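PDB 3W5M: alpha-L-rhamnosidase from Streptomyces avermitilis, which hydrolyses terminal non-reducing alpha-L-rhamnose residues, releasing L-rhamnose from citrus flavonoids such as naringin, rutin and hesperidin and from gum arabic. Local coordinates for residues G386-H391 with G686-G691; V666-A671 with A677-A682. All coordinates share one frame; numbering follows the deposited sequence. Where two conformers were deposited one is given.

Contact 1: residues G386-H391 with G686-G691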
loop_
_atom_site.group_PDB
_atom_site.type_symbol
_atom_site.label_atom_id
_atom_site.label_comp_id
_atom_site.label_asym_id
_atom_site.label_seq_id
_atom_site.Cartn_x
_atom_site.Cartn_y
_atom_site.Cartn_z
ATOM N N GLY A 386 -11.167 -3.232 -0.106
ATOM C CA GLY A 386 -11.444 -3.394 -1.550
ATOM C C GLY A 386 -12.922 -3.208 -1.885
ATOM O O GLY A 386 -13.581 -2.299 -1.376
ATOM N N MET A 387 -13.442 -4.084 -2.746
ATOM C CA MET A 387 -14.847 -4.014 -3.132
ATOM C C MET A 387 -15.705 -5.033 -2.354
ATOM O O MET A 387 -16.789 -5.461 -2.792
ATOM C CB MET A 387 -14.972 -4.086 -4.674
ATOM C CG MET A 387 -13.957 -4.951 -5.410
ATOM S SD MET A 387 -12.219 -4.439 -5.648
ATOM C CE MET A 387 -11.720 -5.826 -6.682
ATOM N N PHE A 388 -15.245 -5.368 -1.146
ATOM C CA PHE A 388 -15.737 -6.519 -0.402
ATOM C C PHE A 388 -16.436 -6.204 0.916
ATOM O O PHE A 388 -16.898 -7.104 1.607
ATOM C CB PHE A 388 -14.575 -7.518 -0.185
ATOM C CG PHE A 388 -13.870 -7.879 -1.456
ATOM C CD1 PHE A 388 -14.585 -8.469 -2.506
ATOM C CD2 PHE A 388 -12.513 -7.626 -1.612
ATOM C CE1 PHE A 388 -13.956 -8.775 -3.696
ATOM C CE2 PHE A 388 -11.878 -7.943 -2.801
ATOM C CZ PHE A 388 -12.603 -8.514 -3.839
ATOM N N GLY A 389 -16.512 -4.933 1.273
ATOM C CA GLY A 389 -17.179 -4.562 2.531
ATOM C C GLY A 389 -16.322 -4.795 3.763
ATOM O O GLY A 389 -15.110 -5.062 3.650
ATOM N N PRO A 390 -16.931 -4.651 4.953
ATOM C CA PRO A 390 -16.239 -4.626 6.232
ATOM C C PRO A 390 -16.118 -6.010 6.858
ATOM O O PRO A 390 -16.556 -6.996 6.247
ATOM C CB PRO A 390 -17.127 -3.699 7.070
ATOM C CG PRO A 390 -18.506 -3.906 6.516
ATOM C CD PRO A 390 -18.381 -4.430 5.116
ATOM N N HIS A 391 -15.492 -6.081 8.041
ATOM C CA HIS A 391 -15.400 -7.304 8.846
ATOM C C HIS A 391 -14.718 -8.458 8.117
ATOM O O HIS A 391 -15.147 -9.604 8.237
ATOM C CB HIS A 391 -16.787 -7.717 9.351
ATOM C CG HIS A 391 -17.506 -6.617 10.048
ATOM N ND1 HIS A 391 -18.881 -6.501 10.047
ATOM C CD2 HIS A 391 -17.037 -5.557 10.751
ATOM C CE1 HIS A 391 -19.225 -5.422 10.736
ATOM N NE2 HIS A 391 -18.126 -4.834 11.173
ATOM N N GLY A 686 -11.558 -11.447 -0.455
ATOM C CA GLY A 686 -12.653 -11.369 -1.404
ATOM C C GLY A 686 -12.770 -12.424 -2.498
ATOM O O GLY A 686 -13.352 -12.150 -3.548
ATOM N N ASN A 687 -12.226 -13.614 -2.295
ATOM C CA ASN A 687 -12.393 -14.690 -3.316
ATOM C C ASN A 687 -12.062 -14.308 -4.776
ATOM O O ASN A 687 -12.822 -14.603 -5.713
ATOM C CB ASN A 687 -13.818 -15.249 -3.257
ATOM C CG ASN A 687 -14.143 -15.888 -1.921
ATOM O OD1 ASN A 687 -13.556 -16.906 -1.549
ATOM N ND2 ASN A 687 -15.097 -15.302 -1.197
ATOM N N LEU A 688 -10.977 -13.572 -4.941
ATOM C CA LEU A 688 -10.391 -13.400 -6.245
ATOM C C LEU A 688 -9.679 -14.711 -6.476
ATOM O O LEU A 688 -9.502 -15.510 -5.543
ATOM C CB LEU A 688 -9.439 -12.212 -6.235
ATOM C CG LEU A 688 -10.187 -10.909 -5.925
ATOM C CD1 LEU A 688 -9.199 -9.796 -5.645
ATOM C CD2 LEU A 688 -11.117 -10.540 -7.082
ATOM N N GLY A 689 -9.284 -14.946 -7.713
ATOM C CA GLY A 689 -8.741 -16.236 -8.083
ATOM C C GLY A 689 -7.287 -16.479 -7.722
ATOM O O GLY A 689 -6.668 -15.750 -6.933
ATOM N N ASN A 690 -6.755 -17.541 -8.311
ATOM C CA ASN A 690 -5.348 -17.930 -8.172
ATOM C C ASN A 690 -4.884 -18.691 -9.411
ATOM O O ASN A 690 -5.701 -19.039 -10.270
ATOM C CB ASN A 690 -5.145 -18.815 -6.929
ATOM C CG ASN A 690 -5.973 -20.080 -6.960
ATOM O OD1 ASN A 690 -5.719 -20.998 -7.749
ATOM N ND2 ASN A 690 -6.972 -20.146 -6.085
ATOM N N GLY A 691 -3.587 -18.969 -9.493
ATOM C CA GLY A 691 -3.049 -19.794 -10.595
ATOM C C GLY A 691 -3.014 -19.123 -11.951
ATOM O O GLY A 691 -3.038 -19.800 -12.992
#
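Phe388 lays its ring over the backbone of Gly686 in a CH-pi contact that joins two domains of this glycoside hydrolase family 78 enzyme. The aromatic side belongs to the loop between helix 379-382 and strand 398-407 in the rhamnosidase N-terminal domain; the glycine lies in the long loop after helix 658-671 in the (alpha/alpha)6-barrel domain. Gly686 CA sits 3.5 Å from the centroid of the Phe388 ring and only 3° off its normal, almost exactly over the middle of the face. The peptide carbonyl follows the ring outward, and Gly686 O comes 3.4 Å from Phe388 CE1. In the conformer given, Phe388 CZ lies 4.0 Å from Leu688 CG, an oblique apolar touch; Leu688 was deposited in two conformers, so it is less certain than the glycine contact. With CG anti to the carbonyl carbon (chi1 -52°), the phenyl group of Phe388 reaches across to the barrel loop. Replacing it with an alanine would probably leave Gly686 CA uncovered and open a gap between the two loops. In the next shell, Met387 CG covers the other ring face toward its rim, and the Met387 side chain also touches Glu636, the inferred proton donor. Just after Phe388 in the chain, Gly389 O accepts a hydrogen bond from Gln392 NE2. Gly686 has a positive phi, and the fit tolerates no side chain there: a beta carbon would fall 2.3 Å from Phe388 CE2.

Contact 2: residues V666-A671 with A677-A682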
loop_
_atom_site.group_PDB
_atom_site.type_symbol
_atom_site.label_atom_id
_atom_site.label_comp_id
_atom_site.label_asym_id
_atom_site.label_seq_id
_atom_site.Cartn_x
_atom_site.Cartn_y
_atom_site.Cartn_z
ATOM N N VAL A 666 6.329 -12.598 2.204
ATOM C CA VAL A 666 5.779 -13.354 3.293
ATOM C C VAL A 666 4.254 -13.421 3.196
ATOM O O VAL A 666 3.664 -14.500 3.427
ATOM C CB VAL A 666 6.190 -12.781 4.674
ATOM C CG1 VAL A 666 5.523 -13.586 5.785
ATOM C CG2 VAL A 666 7.698 -12.877 4.796
ATOM N N ASP A 667 3.618 -12.295 2.850
ATOM C CA ASP A 667 2.150 -12.268 2.677
ATOM C C ASP A 667 1.752 -13.204 1.531
ATOM O O ASP A 667 0.777 -13.955 1.639
ATOM C CB ASP A 667 1.622 -10.884 2.320
ATOM C CG ASP A 667 1.835 -9.840 3.424
ATOM O OD1 ASP A 667 1.776 -10.191 4.642
ATOM O OD2 ASP A 667 2.033 -8.653 3.031
ATOM N N LEU A 668 2.505 -13.156 0.446
ATOM C CA LEU A 668 2.164 -13.976 -0.718
ATOM C C LEU A 668 2.242 -15.468 -0.389
ATOM O O LEU A 668 1.321 -16.230 -0.710
ATOM C CB LEU A 668 3.071 -13.639 -1.881
ATOM C CG LEU A 668 2.764 -14.401 -3.178
ATOM C CD1 LEU A 668 1.418 -13.978 -3.766
ATOM C CD2 LEU A 668 3.907 -14.159 -4.145
ATOM N N ARG A 669 3.337 -15.880 0.243
ATOM C CA ARG A 669 3.452 -17.260 0.740
ATOM C C ARG A 669 2.435 -17.645 1.787
ATOM O O ARG A 669 1.989 -18.794 1.803
ATOM C CB ARG A 669 4.877 -17.588 1.199
ATOM C CG ARG A 669 5.839 -17.670 0.017
ATOM C CD ARG A 669 7.244 -18.098 0.408
ATOM N NE ARG A 669 7.860 -17.151 1.352
ATOM C CZ ARG A 669 8.644 -16.143 0.993
ATOM N NH1 ARG A 669 8.940 -15.910 -0.290
ATOM N NH2 ARG A 669 9.180 -15.380 1.939
ATOM N N ASP A 670 1.997 -16.710 2.623
ATOM C CA ASP A 670 0.938 -17.004 3.599
ATOM C C ASP A 670 -0.363 -17.324 2.866
ATOM O O ASP A 670 -1.227 -18.004 3.431
ATOM C CB ASP A 670 0.590 -15.773 4.473
ATOM C CG ASP A 670 1.482 -15.598 5.677
ATOM O OD1 ASP A 670 2.249 -16.520 6.049
ATOM O OD2 ASP A 670 1.417 -14.495 6.286
ATOM N N ALA A 671 -0.526 -16.782 1.654
ATOM C CA ALA A 671 -1.782 -16.942 0.882
ATOM C C ALA A 671 -1.733 -18.111 -0.112
ATOM O O ALA A 671 -2.781 -18.480 -0.690
ATOM C CB ALA A 671 -2.142 -15.662 0.155
ATOM N N ALA A 677 -0.877 -23.043 -5.612
ATOM C CA ALA A 677 -1.132 -21.931 -6.502
ATOM C C ALA A 677 -0.898 -20.595 -5.752
ATOM O O ALA A 677 -1.487 -20.375 -4.693
ATOM C CB ALA A 677 -2.567 -22.002 -7.049
ATOM N N PHE A 678 -0.057 -19.728 -6.313
ATOM C CA PHE A 678 -0.039 -18.320 -5.860
ATOM C C PHE A 678 -1.373 -17.626 -6.233
ATOM O O PHE A 678 -1.911 -17.846 -7.323
ATOM C CB PHE A 678 1.156 -17.599 -6.477
ATOM C CG PHE A 678 2.501 -18.009 -5.895
ATOM C CD1 PHE A 678 2.739 -17.912 -4.515
ATOM C CD2 PHE A 678 3.542 -18.465 -6.717
ATOM C CE1 PHE A 678 3.973 -18.272 -3.968
ATOM C CE2 PHE A 678 4.786 -18.794 -6.171
ATOM C CZ PHE A 678 4.996 -18.700 -4.789
ATOM N N THR A 679 -1.880 -16.766 -5.342
ATOM C CA THR A 679 -3.152 -16.034 -5.529
ATOM C C THR A 679 -3.005 -14.771 -6.391
ATOM O O THR A 679 -1.893 -14.297 -6.647
ATOM C CB THR A 679 -3.750 -15.659 -4.148
ATOM O OG1 THR A 679 -2.738 -14.968 -3.378
ATOM C CG2 THR A 679 -4.197 -16.922 -3.374
ATOM N N ASP A 680 -4.137 -14.242 -6.875
ATOM C CA ASP A 680 -4.139 -13.028 -7.658
ATOM C C ASP A 680 -3.778 -11.825 -6.771
ATOM O O ASP A 680 -3.173 -10.875 -7.230
ATOM C CB ASP A 680 -5.516 -12.789 -8.298
ATOM C CG ASP A 680 -5.874 -13.840 -9.369
ATOM O OD1 ASP A 680 -4.995 -14.652 -9.762
ATOM O OD2 ASP A 680 -7.056 -13.840 -9.806
ATOM N N VAL A 681 -4.187 -11.873 -5.512
ATOM C CA VAL A 681 -3.816 -10.802 -4.558
ATOM C C VAL A 681 -3.277 -11.392 -3.272
ATOM O O VAL A 681 -3.683 -12.486 -2.849
ATOM C CB VAL A 681 -4.987 -9.834 -4.211
ATOM C CG1 VAL A 681 -5.448 -9.065 -5.460
ATOM C CG2 VAL A 681 -6.139 -10.556 -3.514
ATOM N N ALA A 682 -2.390 -10.640 -2.607
ATOM C CA ALA A 682 -1.884 -11.034 -1.302
ATOM C C ALA A 682 -1.689 -9.765 -0.453
ATOM O O ALA A 682 -1.072 -8.819 -0.925
ATOM C CB ALA A 682 -0.566 -11.785 -1.456
HETATM O O HOH W 1 -0.408 -16.693 -2.819
#
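Leu668, in the last turns of helix 658-671, packs its side chain against Phe678 and Ala682 of the loop that turns back beside the helix in the (alpha/alpha)6-barrel domain. Its CB lies 4.1 Å from Ala682 CB. With CG anti to the backbone N (chi1 -178°), the chain runs on to the aromatic ring, where Leu668 CG stands 3.8 Å from Phe678 CD1. The two methyls then part company: Leu668 CD1 turns to Ala682 CB at 3.8 Å, while Leu668 CD2 stays with the ring, 3.9 Å from Phe678 CD1. Leucine and phenylalanine side chains cross at about a right angle, the leucine approaching the ring obliquely. Arg669 CG lies at the ring edge, and Trp726 meets the same ring from outside the two segments. The Phe678 side chain lies near, but not against, that of rhamnose-binding Trp695.

One turn further on, Ala671 faces Thr679. Thr679 CG2 rests 3.4 Å from Ala671 O, and the Ala671 methyl lies beside the threonine hydroxyl. That hydroxyl sits between the backbone N and the carbonyl carbon (chi1 53°), from where OG1 donates to Val681 O at 2.7 Å, arriving 51° out of the carbonyl plane. The bond braces the loop bend rather than the helix. Ala682 O accepts a hydrogen bond from NE1 of Trp664, earlier on the same helix.

A water bridges the two segments, lying in the plane of the Phe678 ring at its edge: it donates to Leu668 O at 2.8 Å and accepts from Thr679 N at 2.9 Å. Leu668 O also takes the amide of Ala671. Between 666-671 and 677-682 no direct hydrogen bond forms; apolar packing and the bridge join them, the water satisfying a loop amide and a helix carbonyl.

From the N terminus, the chain first passes 386-391 in the N-terminal rhamnosidase domain, then runs through 294 residues, about a third of them strand, before contact 1 closes that span at 686-691. Contact 2 is nested inside it: five residues separate 666-671 from 677-682, which comes back against the helix, all within the barrel domain. The long-range closure therefore ties two domains together, while the short one fixes the loop to its own helix. Their centres lie about 13 Å apart and the loop segments touch, with probable backbone hydrogen bonds from Asp680 N to Gly689 O and from Gly691 N to Phe678 O, so the barrel loop that meets 386-391 is linked to the helix through 677-682.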